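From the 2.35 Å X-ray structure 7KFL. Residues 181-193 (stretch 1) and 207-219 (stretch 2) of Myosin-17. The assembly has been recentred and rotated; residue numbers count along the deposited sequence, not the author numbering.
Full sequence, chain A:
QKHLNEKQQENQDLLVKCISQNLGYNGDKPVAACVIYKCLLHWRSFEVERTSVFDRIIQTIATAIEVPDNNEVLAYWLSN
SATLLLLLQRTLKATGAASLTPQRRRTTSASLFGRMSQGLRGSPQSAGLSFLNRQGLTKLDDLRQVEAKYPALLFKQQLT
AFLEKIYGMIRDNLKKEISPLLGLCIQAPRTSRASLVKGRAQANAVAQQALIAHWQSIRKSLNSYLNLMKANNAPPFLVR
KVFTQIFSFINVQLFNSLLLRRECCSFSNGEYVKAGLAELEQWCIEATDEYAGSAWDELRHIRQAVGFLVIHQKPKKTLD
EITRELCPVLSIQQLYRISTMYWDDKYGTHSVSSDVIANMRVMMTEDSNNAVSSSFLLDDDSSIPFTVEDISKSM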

# COMPACT_ATOMS: atom_id res chain seq x y z
N LEU A 181 2.06 1.68 17.08
CA LEU A 181 3.54 1.65 17.22
C LEU A 181 4.11 3.04 16.92
O LEU A 181 4.98 3.50 17.68
CB LEU A 181 4.14 0.59 16.28
CG LEU A 181 3.62 -0.83 16.45
CD1 LEU A 181 4.29 -1.76 15.45
CD2 LEU A 181 3.84 -1.34 17.87
N LEU A 182 3.63 3.68 15.85
CA LEU A 182 3.95 5.09 15.51
C LEU A 182 3.40 5.98 16.63
O LEU A 182 4.10 6.94 17.03
CB LEU A 182 3.34 5.44 14.15
CG LEU A 182 3.94 4.69 12.96
CD1 LEU A 182 3.07 4.85 11.72
CD2 LEU A 182 5.36 5.15 12.68
N GLY A 183 2.21 5.66 17.15
CA GLY A 183 1.61 6.28 18.34
C GLY A 183 2.59 6.33 19.50
O GLY A 183 2.63 7.37 20.19
N LEU A 184 3.36 5.25 19.72
CA LEU A 184 4.35 5.14 20.82
C LEU A 184 5.66 5.83 20.42
O LEU A 184 6.31 6.41 21.31
CB LEU A 184 4.58 3.66 21.16
CG LEU A 184 3.38 2.93 21.77
CD1 LEU A 184 3.65 1.43 21.86
CD2 LEU A 184 3.02 3.47 23.14
N CYS A 185 6.04 5.79 19.14
CA CYS A 185 7.22 6.51 18.58
C CYS A 185 7.06 8.02 18.80
O CYS A 185 8.05 8.66 19.19
CB CYS A 185 7.41 6.25 17.09
SG CYS A 185 8.13 4.63 16.71
N ILE A 186 5.85 8.56 18.58
CA ILE A 186 5.54 10.02 18.65
C ILE A 186 5.40 10.44 20.12
O ILE A 186 5.59 11.64 20.40
CB ILE A 186 4.28 10.34 17.82
CG1 ILE A 186 4.52 10.05 16.33
CG2 ILE A 186 3.81 11.77 18.03
CD1 ILE A 186 3.26 9.97 15.50
N GLN A 187 5.12 9.50 21.03
CA GLN A 187 4.97 9.75 22.49
C GLN A 187 6.34 9.65 23.20
O GLN A 187 6.37 9.88 24.42
CB GLN A 187 4.00 8.75 23.12
CG GLN A 187 2.53 9.08 22.88
CD GLN A 187 1.62 7.98 23.37
OE1 GLN A 187 1.75 7.51 24.50
NE2 GLN A 187 0.70 7.56 22.52
N ALA A 188 7.41 9.33 22.46
CA ALA A 188 8.78 9.11 22.99
C ALA A 188 9.26 10.33 23.78
O ALA A 188 9.84 10.16 24.85
CB ALA A 188 9.72 8.76 21.87
N PRO A 189 9.05 11.58 23.29
CA PRO A 189 9.39 12.77 24.08
C PRO A 189 8.66 12.81 25.43
O PRO A 189 9.30 13.09 26.42
CB PRO A 189 8.94 13.93 23.17
CG PRO A 189 9.02 13.35 21.78
CD PRO A 189 8.52 11.93 21.97
N ARG A 190 7.36 12.51 25.43
CA ARG A 190 6.49 12.54 26.64
C ARG A 190 6.82 11.34 27.54
O ARG A 190 6.72 11.49 28.78
CB ARG A 190 5.02 12.57 26.24
CG ARG A 190 4.54 13.91 25.72
CD ARG A 190 3.16 13.85 25.10
NE ARG A 190 2.15 13.40 26.05
CZ ARG A 190 1.58 14.16 26.98
NH1 ARG A 190 1.91 15.43 27.12
NH2 ARG A 190 0.67 13.63 27.79
N THR A 191 7.20 10.20 26.95
CA THR A 191 7.58 8.95 27.67
C THR A 191 8.91 9.16 28.41
O THR A 191 9.07 8.55 29.49
CB THR A 191 7.66 7.75 26.72
OG1 THR A 191 6.47 7.72 25.92
CG2 THR A 191 7.80 6.43 27.45
N SER A 192 9.80 9.99 27.86
CA SER A 192 11.09 10.40 28.49
C SER A 192 10.85 11.57 29.45
O SER A 192 11.58 12.57 29.36
CB SER A 192 12.11 10.75 27.43
OG SER A 192 12.31 9.67 26.53
N ARG A 193 9.86 11.42 30.35
CA ARG A 193 9.36 12.46 31.30
C ARG A 193 10.16 13.76 31.14
O ARG A 193 9.65 14.67 30.46
CB ARG A 193 9.43 11.95 32.74
CG ARG A 193 8.62 10.69 33.01
CD ARG A 193 9.43 9.41 33.19
NE ARG A 193 10.67 9.35 32.42
CZ ARG A 193 11.89 9.63 32.90
NH1 ARG A 193 12.06 10.01 34.15
NH2 ARG A 193 12.94 9.53 32.10
N ALA A 207 15.96 3.11 28.82
CA ALA A 207 14.63 3.70 28.54
C ALA A 207 14.56 4.18 27.09
O ALA A 207 13.51 3.96 26.45
CB ALA A 207 14.36 4.84 29.50
N GLN A 208 15.63 4.80 26.58
CA GLN A 208 15.72 5.30 25.18
C GLN A 208 15.73 4.11 24.21
O GLN A 208 15.07 4.20 23.16
CB GLN A 208 16.96 6.18 24.98
CG GLN A 208 16.91 7.49 25.75
CD GLN A 208 15.69 8.32 25.44
OE1 GLN A 208 15.46 8.72 24.29
NE2 GLN A 208 14.88 8.58 26.45
N GLN A 209 16.44 3.03 24.56
CA GLN A 209 16.57 1.80 23.73
C GLN A 209 15.23 1.04 23.72
O GLN A 209 14.93 0.40 22.70
CB GLN A 209 17.74 0.95 24.24
CG GLN A 209 17.92 -0.38 23.50
CD GLN A 209 18.19 -0.23 22.02
OE1 GLN A 209 19.02 0.58 21.60
NE2 GLN A 209 17.50 -1.02 21.22
N ALA A 210 14.46 1.12 24.81
CA ALA A 210 13.11 0.52 24.93
C ALA A 210 12.15 1.19 23.93
O ALA A 210 11.21 0.50 23.47
CB ALA A 210 12.59 0.65 26.34
N LEU A 211 12.38 2.47 23.62
CA LEU A 211 11.58 3.26 22.65
C LEU A 211 12.09 3.03 21.23
O LEU A 211 11.28 3.15 20.29
CB LEU A 211 11.63 4.74 23.05
CG LEU A 211 11.09 5.06 24.44
CD1 LEU A 211 11.36 6.51 24.81
CD2 LEU A 211 9.60 4.76 24.54
N ILE A 212 13.38 2.71 21.06
CA ILE A 212 13.98 2.32 19.75
C ILE A 212 13.37 0.99 19.29
O ILE A 212 13.28 0.77 18.07
CB ILE A 212 15.52 2.24 19.83
CG1 ILE A 212 16.15 3.63 20.05
CG2 ILE A 212 16.11 1.55 18.61
CD1 ILE A 212 16.32 4.44 18.78
N ALA A 213 12.97 0.13 20.24
CA ALA A 213 12.37 -1.21 19.99
C ALA A 213 11.07 -1.06 19.19
O ALA A 213 10.74 -2.00 18.44
CB ALA A 213 12.12 -1.91 21.31
N HIS A 214 10.37 0.06 19.34
CA HIS A 214 9.09 0.36 18.64
C HIS A 214 9.32 0.44 17.12
O HIS A 214 8.45 -0.05 16.37
CB HIS A 214 8.46 1.64 19.20
CG HIS A 214 8.00 1.49 20.62
ND1 HIS A 214 7.50 0.30 21.11
CD2 HIS A 214 7.93 2.38 21.63
CE1 HIS A 214 7.16 0.45 22.37
NE2 HIS A 214 7.41 1.72 22.72
N TRP A 215 10.45 1.00 16.69
CA TRP A 215 10.86 1.03 15.26
C TRP A 215 11.06 -0.41 14.77
O TRP A 215 10.66 -0.70 13.62
CB TRP A 215 12.13 1.87 15.05
CG TRP A 215 11.99 3.31 15.43
CD1 TRP A 215 12.69 3.97 16.39
CD2 TRP A 215 11.08 4.27 14.86
NE1 TRP A 215 12.29 5.28 16.45
CE2 TRP A 215 11.31 5.49 15.53
CE3 TRP A 215 10.11 4.22 13.85
CZ2 TRP A 215 10.59 6.65 15.22
CZ3 TRP A 215 9.41 5.36 13.55
CH2 TRP A 215 9.65 6.56 14.23
N GLN A 216 11.64 -1.26 15.62
CA GLN A 216 11.89 -2.70 15.33
C GLN A 216 10.56 -3.46 15.26
O GLN A 216 10.44 -4.35 14.41
CB GLN A 216 12.86 -3.28 16.36
CG GLN A 216 14.26 -2.70 16.25
CD GLN A 216 15.18 -3.09 17.38
OE1 GLN A 216 14.86 -3.93 18.22
NE2 GLN A 216 16.35 -2.47 17.42
N SER A 217 9.59 -3.11 16.11
CA SER A 217 8.22 -3.70 16.11
C SER A 217 7.54 -3.46 14.76
O SER A 217 6.88 -4.39 14.25
CB SER A 217 7.38 -3.16 17.24
OG SER A 217 8.02 -3.36 18.49
N ILE A 218 7.69 -2.25 14.21
CA ILE A 218 7.11 -1.83 12.90
C ILE A 218 7.76 -2.66 11.79
O ILE A 218 7.02 -3.20 10.94
CB ILE A 218 7.28 -0.31 12.68
CG1 ILE A 218 6.33 0.49 13.59
CG2 ILE A 218 7.09 0.07 11.22
CD1 ILE A 218 6.63 1.96 13.67
N ARG A 219 9.09 -2.77 11.81
CA ARG A 219 9.90 -3.54 10.82
C ARG A 219 9.42 -5.00 10.77
O ARG A 219 9.40 -5.57 9.66
CB ARG A 219 11.39 -3.47 11.18
CG ARG A 219 12.31 -3.99 10.09
CD ARG A 219 13.77 -3.96 10.52
NE ARG A 219 14.61 -4.71 9.59
CZ ARG A 219 15.94 -4.69 9.57
NH1 ARG A 219 16.61 -3.95 10.44
NH2 ARG A 219 16.59 -5.40 8.67

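Helix 181-186 runs roughly antiparallel to helix 207-219, with axes 9.1 Å apart at closest approach and 152° between directions. Leu181 lies beside His214, and beyond the first helix Ser192 lies beside Ala207. The contact is mostly apolar, with one hydrogen bond at its far end.

Cys185 anchors the middle. Its CA-to-CB bond points toward the partner helix, and the m rotamer (chi1 -77°) sets SG 3.2 Å from the centroid of the Trp215 six-membered ring, exactly along the ring normal. A larger polarizable atom suits this spot, and the short side chain lets the indole lie close. Trp215 starts out pointing away, yet chi1 -61° and chi2 119° swing its ring back to present a face to the sulfur.

Leucines work by the m,t rotamer, in which both angles sit in favoured helical wells. Leu181 uses it to lay CD1 3.8 Å from Ser217 CB, where a small side chain leaves room, while its CB meets Ile218 CG1 at 3.5 Å. Leu182 leaves its backbone sideways, but the same extended form brings CD2 to 3.6 Å from Ile218 CD1. Ile218, also m,t, thus serves both leucines. One turn after Leu181, Leu184 CB covers a face of the His214 imidazole, 3.9 Å from its centroid; the flat ring accepts aliphatic carbon there.

Further along, Leu211 repeats m,t and is buried. Its CD1 lies 4.0 Å from Ala188 CB, and its CD2 3.8 Å from Thr191 CG2. Thr191 at chi1 -49° spends its hydroxyl on the backbone of the turn before, OG1 donating to Gln187 O at 2.6 Å, leaving the methyl for the leucine. Ser192 likewise donates OG to Ala188 O (3.0 Å), and the same OG accepts from Gln208 NE2 (2.8 Å, 158°). Gln208 folds m,m to bring its amide there from a sideways start.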